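Local coordinates for possible substrate binding protein of ABC transporter system (Rhodopseudomonas palustris, PDB 3N0X), which probably captures branched-chain amino acids or related small ligands in the periplasm and delivers them to an ABC transporter, at residues L172-E176 against R191-L196; T181-F185 against G213-L219; L90-E94 against K114-I119. Where two conformers were deposited one is given. Numbering follows the deposited sequence.

Contact 1: residues L172-E176 against R191-L196; sequences LATEE and RLFDAL
Strand 172-176 and the helical segment 191-196, from helix 186-196, run almost antiparallel, with segment axes at 169° and 8.5 Å apart at closest approach, and with Ala173 and Ala195 nearest in register at 6.8 Å between CA atoms. The strand is not evenly extended: Ala173 has phi/psi of -82/-39, so that Ala173 and Thr174 both direct CB toward the helix, as does Glu176, while Leu172 and Glu175 point away, to the side where helix 152-165 packs. On the helix, Arg191 and Ala195, one turn apart, face the strand. Ala173 CB lies 4.1 Å from Leu196 CD2, and Thr174, with chi1 t, brings CG2 to 3.6 Å from Ala195 CB and 4.3 Å from Leu192 CD2. Leu192 (m, t) also reaches Glu176, its CD2 being 3.8 Å from Glu176 CG. Glu176 is folded (chi1 and chi2 both m) and Arg191 adopts m, t, m, so carboxylate and guanidinium meet side-on: Arg191 NE to Glu176 OE2 at 3.0 Å and Arg191 NH2 to Glu176 OE1 at 3.0 Å. Here a helix of an alpha/beta sandwich covers the outermost strand of a parallel sheet and returns the chain to strand 202-207. Methyl groups of alanine and threonine meet toward the Ala173-Ala195 end and a two-pronged salt bridge closes the other at exposed Arg191, so the contact grades from apolar to charged.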
# COMPACT_ATOMS: atom_id res chain seq x y z
N LEU A 172 -23.94 7.44 -2.25
CA LEU A 172 -23.02 8.57 -2.18
C LEU A 172 -23.81 9.84 -2.35
O LEU A 172 -24.34 10.11 -3.43
CB LEU A 172 -21.94 8.46 -3.26
CG LEU A 172 -20.95 9.62 -3.39
CD1 LEU A 172 -20.12 9.72 -2.12
CD2 LEU A 172 -20.06 9.50 -4.65
N ALA A 173 -23.90 10.65 -1.31
CA ALA A 173 -24.71 11.86 -1.33
C ALA A 173 -24.02 13.05 -1.99
O ALA A 173 -24.65 13.86 -2.67
CB ALA A 173 -25.06 12.26 0.09
N THR A 174 -22.72 13.20 -1.75
CA THR A 174 -21.99 14.39 -2.26
C THR A 174 -20.50 14.13 -2.21
O THR A 174 -20.06 13.26 -1.45
CB THR A 174 -22.31 15.68 -1.49
OG1 THR A 174 -21.87 16.80 -2.27
CG2 THR A 174 -21.66 15.73 -0.07
N GLU A 175 -19.77 14.86 -3.05
CA GLU A 175 -18.30 14.83 -3.12
C GLU A 175 -17.81 16.25 -3.01
O GLU A 175 -18.27 17.13 -3.76
CB GLU A 175 -17.83 14.23 -4.45
CG GLU A 175 -18.29 12.86 -4.80
CD GLU A 175 -18.06 12.54 -6.26
OE1 GLU A 175 -16.93 12.75 -6.81
OE2 GLU A 175 -19.06 12.15 -6.91
N GLU A 176 -16.94 16.50 -2.04
CA GLU A 176 -16.33 17.81 -1.88
C GLU A 176 -14.85 17.71 -2.20
O GLU A 176 -14.13 16.82 -1.67
CB GLU A 176 -16.53 18.34 -0.46
CG GLU A 176 -17.93 18.73 -0.16
CD GLU A 176 -18.26 20.12 -0.73
OE1 GLU A 176 -17.32 20.88 -1.12
OE2 GLU A 176 -19.45 20.49 -0.73
N ARG A 191 -20.90 22.04 4.90
CA ARG A 191 -21.55 21.51 3.70
C ARG A 191 -21.73 20.01 3.80
O ARG A 191 -22.77 19.46 3.42
CB ARG A 191 -20.78 21.88 2.42
CG ARG A 191 -20.74 23.41 2.16
CD ARG A 191 -20.37 23.69 0.72
NE ARG A 191 -19.02 23.25 0.35
CZ ARG A 191 -17.92 23.97 0.54
NH1 ARG A 191 -17.99 25.15 1.15
NH2 ARG A 191 -16.73 23.50 0.16
N LEU A 192 -20.69 19.33 4.28
CA LEU A 192 -20.76 17.88 4.46
C LEU A 192 -21.82 17.49 5.48
O LEU A 192 -22.62 16.58 5.25
CB LEU A 192 -19.38 17.33 4.86
CG LEU A 192 -18.28 17.41 3.79
CD1 LEU A 192 -16.92 17.26 4.45
CD2 LEU A 192 -18.47 16.35 2.70
N PHE A 193 -21.83 18.19 6.60
CA PHE A 193 -22.85 17.91 7.62
C PHE A 193 -24.24 18.18 7.08
O PHE A 193 -25.16 17.36 7.27
CB PHE A 193 -22.65 18.78 8.87
CG PHE A 193 -21.38 18.56 9.60
CD1 PHE A 193 -20.61 17.44 9.42
CD2 PHE A 193 -20.95 19.50 10.52
CE1 PHE A 193 -19.44 17.25 10.12
CE2 PHE A 193 -19.77 19.31 11.22
CZ PHE A 193 -19.02 18.19 11.03
N ASP A 194 -24.42 19.31 6.38
CA ASP A 194 -25.74 19.64 5.83
C ASP A 194 -26.21 18.63 4.77
O ASP A 194 -27.42 18.32 4.69
CB ASP A 194 -25.79 21.06 5.27
CG ASP A 194 -25.72 22.11 6.38
OD1 ASP A 194 -25.86 21.78 7.59
OD2 ASP A 194 -25.49 23.28 6.02
N ALA A 195 -25.27 18.06 4.02
CA ALA A 195 -25.56 17.03 3.04
C ALA A 195 -26.01 15.68 3.62
O ALA A 195 -26.56 14.84 2.90
CB ALA A 195 -24.34 16.79 2.12
N LEU A 196 -25.70 15.43 4.89
CA LEU A 196 -26.01 14.18 5.52
C LEU A 196 -27.03 14.22 6.67
O LEU A 196 -27.63 13.20 6.98
CB LEU A 196 -24.73 13.57 6.05
CG LEU A 196 -23.70 13.10 5.04
CD1 LEU A 196 -22.41 12.67 5.86
CD2 LEU A 196 -24.20 11.96 4.13

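Contact 2: residues T181-F185 against G213-L219; sequences TTTDF and GDPLTKL
Phe185, at the N-cap position of helix 186-196, is the main side chain of this contact. The 181-185 loop has no regular structure; it meets the turn at Gly213-Asp214 and the first turn of helix 215-221, with CA atoms nearest at Thr183-Gly213 (4.9 Å) and Phe185-Lys218 (6.7 Å). With chi1 m and chi2 86°, the Phe185 ring projects from the loop against Gly213 and the start of helix 215-221. Pro215 CB sits over one face, 4.0 Å from the centroid of the Phe185 ring in a CH-pi contact, and the ring edge meets Gly213 O (3.5 Å from Phe185 CE1) and Lys218 CD (3.7 Å from Phe185 CD1). Trp209 adds an edge-to-face ring contact. Lys218 is m at chi1 and otherwise extended (t, t, t), passing beside the ring edge so that its NZ donates to Thr183 O at 2.9 Å and to Gly213 O at 2.8 Å, tying the two backbones together. Thr183 CB lies 3.8 Å from the same Lys218 NZ. Gly213 has phi/psi of 123/-30, where a CB would press on the preceding carbonyl and come within 3.2 Å of Thr182 O. Asp214 (chi1 t, phi/psi 49/54) occupies the N-cap position of helix 215-221, its carboxylate close to Thr217 OG1. Leu219 CD2 approaches Phe185 CB at 4.5 Å, and Leu147 of strand 142-149 touches both side chains. Two helix N-termini thus lie side by side beyond the C-terminal ends of parallel strands, an arrangement typical of the Rossmann-like alpha/beta lobes of periplasmic binding proteins.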
# COMPACT_ATOMS: atom_id res chain seq x y z
N THR A 181 -3.99 22.70 -0.15
CA THR A 181 -3.44 23.44 0.97
C THR A 181 -4.44 23.85 2.06
O THR A 181 -4.13 24.68 2.92
CB THR A 181 -2.85 24.78 0.41
OG1 THR A 181 -3.86 25.50 -0.33
CG2 THR A 181 -1.66 24.47 -0.49
N THR A 182 -5.65 23.32 2.00
CA THR A 182 -6.70 23.72 2.95
C THR A 182 -6.30 23.31 4.37
O THR A 182 -5.80 22.20 4.58
CB THR A 182 -8.06 23.08 2.57
OG1 THR A 182 -8.50 23.59 1.30
CG2 THR A 182 -9.12 23.38 3.63
N THR A 183 -6.46 24.23 5.30
CA THR A 183 -6.26 23.96 6.72
C THR A 183 -7.45 24.37 7.59
O THR A 183 -7.50 23.97 8.77
CB THR A 183 -5.02 24.71 7.26
OG1 THR A 183 -5.19 26.10 7.02
CG2 THR A 183 -3.73 24.20 6.58
N ASP A 184 -8.37 25.16 7.04
CA ASP A 184 -9.59 25.53 7.74
C ASP A 184 -10.75 24.82 7.06
O ASP A 184 -11.08 25.14 5.92
CB ASP A 184 -9.83 27.03 7.69
CG ASP A 184 -11.01 27.49 8.55
OD1 ASP A 184 -12.05 26.79 8.64
OD2 ASP A 184 -10.92 28.59 9.13
N PHE A 185 -11.37 23.91 7.80
CA PHE A 185 -12.44 23.03 7.25
C PHE A 185 -13.83 23.44 7.68
O PHE A 185 -14.77 22.67 7.49
CB PHE A 185 -12.16 21.58 7.62
CG PHE A 185 -10.93 21.05 6.98
CD1 PHE A 185 -9.68 21.24 7.58
CD2 PHE A 185 -10.98 20.43 5.73
CE1 PHE A 185 -8.53 20.80 6.98
CE2 PHE A 185 -9.81 19.99 5.14
CZ PHE A 185 -8.58 20.18 5.75
N GLY A 213 -2.52 19.01 7.21
CA GLY A 213 -3.82 19.68 7.18
C GLY A 213 -4.76 19.12 8.25
O GLY A 213 -5.63 19.83 8.74
N ASP A 214 -4.58 17.85 8.58
CA ASP A 214 -5.35 17.17 9.63
C ASP A 214 -6.87 17.34 9.53
O ASP A 214 -7.55 17.71 10.50
CB ASP A 214 -4.84 17.60 11.01
CG ASP A 214 -5.10 16.56 12.08
OD1 ASP A 214 -5.58 15.43 11.77
OD2 ASP A 214 -4.82 16.88 13.26
N PRO A 215 -7.45 17.01 8.35
CA PRO A 215 -8.92 17.12 8.24
C PRO A 215 -9.71 16.25 9.27
O PRO A 215 -10.74 16.67 9.72
CB PRO A 215 -9.22 16.62 6.80
CG PRO A 215 -8.12 15.80 6.47
CD PRO A 215 -6.88 16.37 7.16
N LEU A 216 -9.21 15.08 9.65
CA LEU A 216 -10.01 14.21 10.55
C LEU A 216 -10.18 14.83 11.93
O LEU A 216 -11.29 14.84 12.48
CB LEU A 216 -9.42 12.79 10.64
CG LEU A 216 -9.82 11.76 9.55
CD1 LEU A 216 -11.33 11.55 9.46
CD2 LEU A 216 -9.27 12.13 8.20
N THR A 217 -9.09 15.37 12.48
CA THR A 217 -9.13 16.05 13.77
C THR A 217 -10.01 17.29 13.73
O THR A 217 -10.80 17.54 14.63
CB THR A 217 -7.71 16.55 14.19
OG1 THR A 217 -6.81 15.45 14.20
CG2 THR A 217 -7.77 17.21 15.55
N LYS A 218 -9.83 18.10 12.69
CA LYS A 218 -10.59 19.31 12.53
C LYS A 218 -12.07 19.10 12.30
O LYS A 218 -12.90 19.85 12.82
CB LYS A 218 -9.95 20.20 11.45
CG LYS A 218 -8.56 20.69 11.90
CD LYS A 218 -7.82 21.38 10.79
CE LYS A 218 -6.48 21.99 11.29
NZ LYS A 218 -5.56 22.25 10.14
N LEU A 219 -12.43 18.05 11.58
CA LEU A 219 -13.85 17.71 11.45
C LEU A 219 -14.40 17.17 12.79
O LEU A 219 -15.51 17.53 13.18
CB LEU A 219 -14.09 16.65 10.35
CG LEU A 219 -13.91 17.15 8.92
CD1 LEU A 219 -13.91 15.97 7.95
CD2 LEU A 219 -14.97 18.21 8.58

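Contact 3: residues L90-E94 against K114-I119; sequences LPVAE and KWNRYI
Helix 83-96, kinked around Pro91 and Val92, is met by an irregular segment that leads into strand 119-121; CA atoms are nearest at Glu94-Tyr118 (6.0 Å) and Leu90-Ile119 (6.9 Å). Lys114 presents its carbonyl, Lys114 O being 3.3 Å from Leu90 CD1. Trp115 turns away, and its NE1 bonds to Ile119 O at 3.2 Å. Asn116, with chi1 p, opens a type I turn to Ile119: its OD1 accepts from Tyr118 N at 2.9 Å in an Asx turn, while its ND2 donates to Leu90 O at 3.1 Å. Past Arg117, Tyr118 (chi1 m) sets CB 4.0 Å from Ala93 CB and CD2 3.6 Å from Glu94 CA, Ala93 O lying over a face of its ring. Ile119 (m, m) ends the segment, its CD1 3.7 Å from Leu90 CD2 and 3.8 Å from Ala93 CB. One amide thus shapes the turn and adds a bond to a carbonyl whose helical bonds to Ala93 N and Glu94 N are weak, while Leu90, Ala93 and Ile119 pack together entering edge strand 119-121.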
# COMPACT_ATOMS: atom_id res chain seq x y z
N LEU A 90 10.58 3.09 -14.63
CA LEU A 90 9.96 2.00 -15.39
C LEU A 90 10.63 1.78 -16.77
O LEU A 90 10.91 0.65 -17.14
CB LEU A 90 8.45 2.20 -15.53
CG LEU A 90 7.72 2.51 -14.22
CD1 LEU A 90 6.20 2.64 -14.54
CD2 LEU A 90 7.94 1.48 -13.14
N PRO A 91 10.92 2.87 -17.52
CA PRO A 91 11.55 2.67 -18.84
C PRO A 91 12.95 2.07 -18.77
O PRO A 91 13.40 1.46 -19.74
CB PRO A 91 11.61 4.11 -19.43
CG PRO A 91 10.64 4.85 -18.67
CD PRO A 91 10.51 4.26 -17.33
N VAL A 92 13.62 2.22 -17.63
CA VAL A 92 14.95 1.63 -17.44
C VAL A 92 14.88 0.10 -17.41
O VAL A 92 15.73 -0.60 -17.95
CB VAL A 92 15.62 2.18 -16.16
CG1 VAL A 92 17.00 1.57 -15.98
CG2 VAL A 92 15.68 3.71 -16.23
N ALA A 93 13.84 -0.42 -16.76
CA ALA A 93 13.61 -1.86 -16.78
C ALA A 93 13.44 -2.38 -18.20
O ALA A 93 14.07 -3.36 -18.59
CB ALA A 93 12.39 -2.23 -15.91
N GLU A 94 12.63 -1.68 -19.00
CA GLU A 94 12.41 -2.07 -20.37
C GLU A 94 13.71 -1.96 -21.18
O GLU A 94 14.01 -2.86 -21.97
CB GLU A 94 11.29 -1.24 -21.03
CG GLU A 94 11.04 -1.61 -22.49
CD GLU A 94 9.87 -0.84 -23.13
OE1 GLU A 94 8.79 -0.80 -22.54
OE2 GLU A 94 10.03 -0.33 -24.26
N LYS A 114 1.44 3.95 -17.57
CA LYS A 114 2.91 4.02 -17.68
C LYS A 114 3.57 2.65 -17.54
O LYS A 114 4.79 2.53 -17.53
CB LYS A 114 3.47 4.97 -16.63
CG LYS A 114 2.98 6.39 -16.80
CD LYS A 114 3.41 6.99 -18.08
CE LYS A 114 2.78 8.36 -18.32
NZ LYS A 114 3.12 8.84 -19.70
N TRP A 115 2.75 1.62 -17.43
CA TRP A 115 3.24 0.26 -17.27
C TRP A 115 3.97 -0.28 -18.51
O TRP A 115 3.71 0.14 -19.64
CB TRP A 115 2.03 -0.66 -16.99
CG TRP A 115 2.31 -2.09 -16.87
CD1 TRP A 115 2.70 -2.75 -15.75
CD2 TRP A 115 2.13 -3.07 -17.89
NE1 TRP A 115 2.81 -4.09 -16.02
CE2 TRP A 115 2.48 -4.31 -17.33
CE3 TRP A 115 1.78 -3.01 -19.24
CZ2 TRP A 115 2.44 -5.50 -18.06
CZ3 TRP A 115 1.76 -4.20 -19.98
CH2 TRP A 115 2.07 -5.42 -19.37
N ASN A 116 4.89 -1.19 -18.27
CA ASN A 116 5.44 -2.05 -19.32
C ASN A 116 5.62 -3.48 -18.79
O ASN A 116 5.53 -3.72 -17.58
CB ASN A 116 6.71 -1.47 -19.92
CG ASN A 116 7.89 -1.56 -19.01
OD1 ASN A 116 8.34 -2.66 -18.66
ND2 ASN A 116 8.43 -0.39 -18.61
N ARG A 117 5.83 -4.40 -19.72
CA ARG A 117 5.86 -5.83 -19.42
C ARG A 117 6.90 -6.29 -18.40
O ARG A 117 6.79 -7.38 -17.86
CB ARG A 117 6.01 -6.65 -20.72
CG ARG A 117 7.36 -6.47 -21.39
CD ARG A 117 7.36 -6.94 -22.81
NE ARG A 117 7.12 -8.38 -22.88
CZ ARG A 117 8.05 -9.31 -22.77
NH1 ARG A 117 9.33 -8.98 -22.62
NH2 ARG A 117 7.72 -10.59 -22.82
N TYR A 118 7.93 -5.48 -18.17
CA TYR A 118 8.99 -5.81 -17.21
C TYR A 118 8.65 -5.39 -15.77
O TYR A 118 9.42 -5.66 -14.84
CB TYR A 118 10.30 -5.13 -17.65
CG TYR A 118 10.77 -5.68 -19.00
CD1 TYR A 118 11.51 -6.84 -19.07
CD2 TYR A 118 10.47 -5.04 -20.18
CE1 TYR A 118 11.91 -7.39 -20.27
CE2 TYR A 118 10.86 -5.58 -21.39
CZ TYR A 118 11.59 -6.75 -21.44
OH TYR A 118 12.01 -7.34 -22.63
N ILE A 119 7.52 -4.72 -15.61
CA ILE A 119 7.08 -4.17 -14.33
C ILE A 119 6.07 -5.11 -13.65
O ILE A 119 5.04 -5.47 -14.22
CB ILE A 119 6.43 -2.76 -14.51
CG1 ILE A 119 7.34 -1.82 -15.31
CG2 ILE A 119 6.03 -2.14 -13.13
CD1 ILE A 119 8.76 -1.72 -14.82

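In the fold
Contact 3 comes first along the chain, in the lobe built on the mixed sheet that ends at strand 119-121. Contacts 1 and 2 follow in the other lobe, around the parallel sheet: contact 1 on its edge strand 171-178, contact 2 in the loop and helix start beyond strands 171-178 and 202-207. Their segments alternate in sequence, their centres are 16 Å apart and they touch, Phe193 CZ lying 4.2 Å from Leu219 O; helix 186-196 begins just after Phe185 of contact 2 and its 191-196 part forms one side of contact 1. Contact 3 lies apart, its centre 40 Å from contact 1 and 38 Å from contact 2. This division matches the two-lobed architecture of periplasmic binding proteins, whose ligand typically binds between the lobes.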